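Local atomic coordinates of putative L-alanine-DL-glutamate epimerase (Burkholderia xenovorans, PDB entry 3SN0), a protein that probably acts as a magnesium-dependent racemase or epimerase of the mandelate racemase/muconate lactonizing enzyme family and binds fumarate and 2-oxoglutarate. Residues A[161-166]-A[217-222]; A[240-245]-A[339-344]. All blocks are in the same frame, centred on the assembly; numbering follows the deposited sequence.

In the fold
Both contacts are buried in the C-terminal barrel domain, and they draw on neighbouring strands of one sheet: 215-219, used by interaction 1, pairs with 243-245, used by interaction 2. In interaction 1 two adjacent parallel strands are joined by backbone hydrogen bonds, and at and just beyond their C-terminal ends polar side chains gather round magnesium and fumarate. Interaction 2 instead spans the barrel from 240-245 to 339-344, with no direct hydrogen bond between the segments; rings, an arginine and an isoleucine meet there, and the outer end runs on to a neighbouring subunit. A salt bridge from Lys163 to Glu245 and the common magnesium ion tie the two together.

Interaction 1 of 2, residues A[161-166]-A[217-222]; sequences AIKTNI and LLDLNF. With MG (magnesium ion), chain B; FUM (fumaric acid), chain C.
Lys163 and Leu217 sit side by side on two parallel strands, their side chains on the same face of the sheet and crossing at about a right angle, with Lys163 CG 3.6 Å from Leu217 CB. With CG anti to the backbone N (chi1 -168°) and a bend at chi3, the lysine runs past the leucine until its CE lies 3.5 Å from Asp219 OD2. Its ammonium group is held from elsewhere, by Tyr122 and by a salt bridge to Glu245. Thr164 and Leu218 point to the other face.

The backbone ladder is regular: Leu217 N donates to Ile162 O, Thr164 N to Leu217 O, and Asp219 N to Thr164 O at 2.9 Å. Where it ends, the side chains turn polar. Asp219 OD2 binds magnesium at 2.2 Å, while its OD1 accepts from Asn221 N, an Asx turn that, with the metal bond, restrains the carboxylate's rotation, and also takes a bond from a metal-bound water.

The amides of Asn165 and Asn221 are nearly coplanar, their planes 8° apart. Asn165 ND2 meets a lone pair of Asn221 OD1 in the carbonyl plane at 3.0 Å, although the bond is bent, with 135° at the hydrogen. The same ND2 also donates to fumarate O8 at 2.9 Å, and Asn221 ND2 adds a weak bond to that oxygen; Asn165 OD1 is engaged by Thr128. Magnesium site and ligand site thus meet at the strand ends, as in other enolase-superfamily barrels.

At the same end, but turned from the ligands, Ile166 CD1 packs on Leu220 CD2 at 3.8 Å. Helix 193-210 covers the Thr164 and Leu218 face, helix 144-156 lies against Ile162, and strand 243-245 continues the sheet beyond 215-219.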
# COMPACT_ATOMS: atom_id res chain seq x y z
N ALA A 161 9.04 26.38 29.46
CA ALA A 161 9.70 25.28 28.74
C ALA A 161 11.11 25.64 28.35
O ALA A 161 11.40 26.80 28.12
CB ALA A 161 8.89 24.89 27.49
N ILE A 162 11.99 24.64 28.26
CA ILE A 162 13.39 24.85 27.88
C ILE A 162 13.82 23.70 26.97
O ILE A 162 13.27 22.61 27.08
CB ILE A 162 14.33 24.91 29.14
CG1 ILE A 162 14.32 23.58 29.91
CG2 ILE A 162 13.92 26.07 30.06
CD1 ILE A 162 15.10 23.60 31.23
N LYS A 163 14.76 23.96 26.06
CA LYS A 163 15.28 22.93 25.16
C LYS A 163 16.78 22.77 25.26
O LYS A 163 17.53 23.75 25.13
CB LYS A 163 14.89 23.20 23.71
CG LYS A 163 15.14 22.00 22.79
CD LYS A 163 14.47 22.15 21.42
CE LYS A 163 15.26 23.05 20.48
NZ LYS A 163 14.46 23.37 19.27
N THR A 164 17.21 21.53 25.47
CA THR A 164 18.61 21.20 25.52
C THR A 164 19.00 20.28 24.36
O THR A 164 18.15 19.84 23.58
CB THR A 164 19.01 20.58 26.89
OG1 THR A 164 20.43 20.52 26.96
CG2 THR A 164 18.41 19.16 27.09
N ASN A 165 20.29 19.97 24.28
CA ASN A 165 20.86 19.11 23.22
C ASN A 165 21.64 17.99 23.92
O ASN A 165 21.29 17.64 25.04
CB ASN A 165 21.73 19.96 22.28
CG ASN A 165 20.94 21.06 21.58
OD1 ASN A 165 20.71 22.15 22.14
ND2 ASN A 165 20.54 20.81 20.31
N ILE A 166 22.68 17.42 23.30
CA ILE A 166 23.34 16.26 23.89
C ILE A 166 24.69 16.69 24.43
O ILE A 166 25.48 17.30 23.69
CB ILE A 166 23.57 15.14 22.86
CG1 ILE A 166 22.27 14.79 22.13
CG2 ILE A 166 24.13 13.88 23.56
CD1 ILE A 166 22.49 13.92 20.86
N LEU A 217 12.34 20.00 26.62
CA LEU A 217 12.45 19.53 25.26
C LEU A 217 13.87 19.02 25.03
O LEU A 217 14.84 19.61 25.52
CB LEU A 217 12.15 20.66 24.27
CG LEU A 217 10.73 21.25 24.22
CD1 LEU A 217 10.32 21.96 25.54
CD2 LEU A 217 10.67 22.20 23.07
N LEU A 218 14.01 17.97 24.25
CA LEU A 218 15.33 17.38 23.94
C LEU A 218 15.54 17.38 22.43
O LEU A 218 14.77 16.76 21.71
CB LEU A 218 15.43 15.96 24.46
CG LEU A 218 16.71 15.17 24.15
CD1 LEU A 218 17.97 15.91 24.67
CD2 LEU A 218 16.61 13.75 24.69
N ASP A 219 16.57 18.08 21.96
CA ASP A 219 16.88 18.12 20.54
C ASP A 219 18.09 17.22 20.27
O ASP A 219 19.18 17.47 20.78
CB ASP A 219 17.15 19.55 20.09
CG ASP A 219 17.02 19.74 18.60
OD1 ASP A 219 17.20 18.76 17.85
OD2 ASP A 219 16.74 20.90 18.18
N LEU A 220 17.89 16.22 19.43
CA LEU A 220 18.94 15.29 19.04
C LEU A 220 19.52 15.62 17.65
O LEU A 220 20.46 14.96 17.21
CB LEU A 220 18.39 13.87 19.07
CG LEU A 220 17.79 13.38 20.40
CD1 LEU A 220 17.19 11.99 20.23
CD2 LEU A 220 18.81 13.41 21.52
N ASN A 221 18.98 16.65 17.01
CA ASN A 221 19.39 17.06 15.67
C ASN A 221 19.58 15.84 14.72
O ASN A 221 18.71 14.97 14.66
CB ASN A 221 20.63 17.98 15.75
CG ASN A 221 20.40 19.18 16.64
OD1 ASN A 221 20.71 19.15 17.83
ND2 ASN A 221 19.84 20.24 16.07
N PHE A 222 20.70 15.79 14.00
CA PHE A 222 21.01 14.71 13.08
C PHE A 222 22.04 13.76 13.73
O PHE A 222 22.83 13.14 13.03
CB PHE A 222 21.63 15.26 11.78
CG PHE A 222 20.71 16.05 10.89
CD1 PHE A 222 20.01 15.43 9.85
CD2 PHE A 222 20.61 17.44 11.03
CE1 PHE A 222 19.20 16.16 8.99
CE2 PHE A 222 19.81 18.19 10.16
CZ PHE A 222 19.12 17.55 9.13
MG MG B . 16.08 21.54 16.19
OXT FUM C . 24.51 21.34 17.48
C FUM C . 24.25 22.38 16.81
O FUM C . 25.13 22.91 16.09
C4 FUM C . 22.93 23.04 16.88
C5 FUM C . 21.93 22.55 17.62
C6 FUM C . 20.60 23.23 17.66
O7 FUM C . 20.47 24.34 17.07
O8 FUM C . 19.65 22.67 18.27
O HOH W 1 16.60 19.74 15.51
O HOH W 2 17.83 22.47 16.01
O HOH W 3 15.36 23.42 17.05

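Interaction 2 of 2, residues A[240-245]-A[339-344]; sequences DLFWVE and LRIMET. With MG (magnesium ion), chain B.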
# COMPACT_ATOMS: atom_id res chain seq x y z
N ASP A 240 9.87 12.68 31.54
CA ASP A 240 8.74 13.49 31.10
C ASP A 240 9.30 14.51 30.12
O ASP A 240 9.85 15.52 30.54
CB ASP A 240 8.09 14.17 32.31
CG ASP A 240 6.98 15.13 31.92
OD1 ASP A 240 6.41 15.02 30.81
OD2 ASP A 240 6.67 16.01 32.76
N LEU A 241 9.19 14.24 28.82
CA LEU A 241 9.72 15.14 27.79
C LEU A 241 8.60 15.72 26.93
O LEU A 241 7.74 14.99 26.45
CB LEU A 241 10.75 14.43 26.93
CG LEU A 241 11.96 13.84 27.65
CD1 LEU A 241 12.83 13.00 26.71
CD2 LEU A 241 12.79 14.96 28.34
N PHE A 242 8.62 17.04 26.78
CA PHE A 242 7.64 17.81 26.00
C PHE A 242 7.68 17.35 24.55
O PHE A 242 6.66 17.11 23.93
CB PHE A 242 7.97 19.29 26.11
CG PHE A 242 6.99 20.23 25.46
CD1 PHE A 242 5.94 20.76 26.18
CD2 PHE A 242 7.18 20.67 24.16
CE1 PHE A 242 5.07 21.67 25.60
CE2 PHE A 242 6.31 21.58 23.58
CZ PHE A 242 5.28 22.09 24.31
N TRP A 243 8.90 17.21 24.03
CA TRP A 243 9.11 16.51 22.78
C TRP A 243 10.57 16.12 22.66
O TRP A 243 11.44 16.66 23.37
CB TRP A 243 8.66 17.30 21.55
CG TRP A 243 9.48 18.48 21.04
CD1 TRP A 243 10.81 18.53 20.82
CD2 TRP A 243 8.96 19.74 20.58
NE1 TRP A 243 11.17 19.74 20.29
CE2 TRP A 243 10.05 20.50 20.13
CE3 TRP A 243 7.68 20.31 20.52
CZ2 TRP A 243 9.91 21.79 19.62
CZ3 TRP A 243 7.55 21.60 20.04
CH2 TRP A 243 8.65 22.32 19.59
N VAL A 244 10.80 15.17 21.76
CA VAL A 244 12.14 14.81 21.32
C VAL A 244 12.24 15.15 19.85
O VAL A 244 11.44 14.70 19.03
CB VAL A 244 12.46 13.34 21.56
CG1 VAL A 244 13.90 13.04 21.07
CG2 VAL A 244 12.34 13.00 23.05
N GLU A 245 13.21 16.00 19.54
CA GLU A 245 13.38 16.58 18.21
C GLU A 245 14.45 15.78 17.47
O GLU A 245 15.57 15.63 17.96
CB GLU A 245 13.79 18.04 18.36
CG GLU A 245 13.57 18.93 17.15
CD GLU A 245 13.77 20.41 17.46
OE1 GLU A 245 14.24 21.12 16.56
OE2 GLU A 245 13.48 20.86 18.60
N LEU A 339 -0.66 26.50 16.00
CA LEU A 339 0.66 26.84 16.54
C LEU A 339 0.93 26.05 17.81
O LEU A 339 0.23 26.20 18.80
CB LEU A 339 0.75 28.34 16.85
CG LEU A 339 2.09 28.88 17.38
CD1 LEU A 339 3.07 29.00 16.23
CD2 LEU A 339 1.85 30.24 18.08
N ARG A 340 1.98 25.23 17.78
CA ARG A 340 2.35 24.45 18.94
C ARG A 340 2.94 25.27 20.07
O ARG A 340 2.56 25.11 21.23
CB ARG A 340 3.39 23.38 18.56
CG ARG A 340 3.76 22.46 19.74
CD ARG A 340 2.56 21.64 20.13
NE ARG A 340 2.72 20.90 21.38
CZ ARG A 340 2.46 21.37 22.60
NH1 ARG A 340 2.06 22.62 22.80
NH2 ARG A 340 2.60 20.55 23.64
N ILE A 341 3.90 26.13 19.70
CA ILE A 341 4.74 26.88 20.63
C ILE A 341 5.73 27.67 19.75
O ILE A 341 5.86 27.37 18.54
CB ILE A 341 5.49 25.94 21.60
CG1 ILE A 341 6.12 26.73 22.76
CG2 ILE A 341 6.58 25.14 20.90
CD1 ILE A 341 6.45 25.84 23.97
N MSE A 342 6.40 28.68 20.31
CA MSE A 342 7.47 29.37 19.59
C MSE A 342 8.81 29.27 20.30
O MSE A 342 8.91 29.47 21.50
CB MSE A 342 7.15 30.85 19.31
CG MSE A 342 8.33 31.61 18.53
SE MSE A 342 7.56 33.24 18.01
CE MSE A 342 9.24 34.31 17.94
N GLU A 343 9.82 28.91 19.53
CA GLU A 343 11.19 28.87 20.00
C GLU A 343 11.73 30.27 20.13
O GLU A 343 11.43 31.15 19.32
CB GLU A 343 12.04 28.13 18.96
CG GLU A 343 13.49 28.01 19.35
CD GLU A 343 14.36 27.36 18.30
OE1 GLU A 343 13.94 27.23 17.13
OE2 GLU A 343 15.48 26.97 18.67
N THR A 344 12.55 30.49 21.15
CA THR A 344 13.34 31.69 21.16
C THR A 344 14.57 31.48 22.04
O THR A 344 14.52 30.69 22.97
CB THR A 344 12.52 32.91 21.64
OG1 THR A 344 13.16 34.11 21.21
CG2 THR A 344 12.41 32.91 23.16
MG MG B . 16.08 21.54 16.19
O HOH W 4 4.17 18.04 23.44
O HOH W 2 17.83 22.47 16.01
O HOH W 1 16.60 19.74 15.51
O HOH W 3 15.36 23.42 17.05
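The interior of the barrel is crossed here, from Phe242 and Trp243, on the 240-245 side, to Arg340 and Ile341, just ahead of strand 342-344. Phe242 and Arg340 approach from opposite directions: Phe242 CZ stands over one face of the guanidinium, 3.2 Å from Arg340 NH2, with ring and guanidinium planes 37° apart. Water 4 completes the link, donating to Phe242 O and accepting from Arg340 NH2 at 3.0 Å. A bend at chi2 (66°) turns the arginine chain, whose NE forms a salt bridge with Glu227 of a neighbouring subunit, so this end of the contact lies at a subunit interface.

Further in, Trp243 takes over. Arg340 CG comes to the edge of the indole, near its plane, 3.9 Å from Trp243 CZ3, as the arginine chain and the indole run by in opposite directions. Ile341 divides its branches between the two aromatic residues, CG2 lying 3.7 Å from Trp243 CH2 and CD1 lying 3.9 Å from Phe242 CZ.

In this enolase-type barrel the metal ligands stand at or just past the C-terminal ends of successive strands, and Trp243 leads directly to one of them. Its NE1 donates to Glu245 OE2 at 3.1 Å, reaching that oxygen on the anti side and 26° out of the carboxylate plane. The other oxygen, Glu245 OE1, binds magnesium at 1.9 Å, where Asp219 and Glu269 also coordinate.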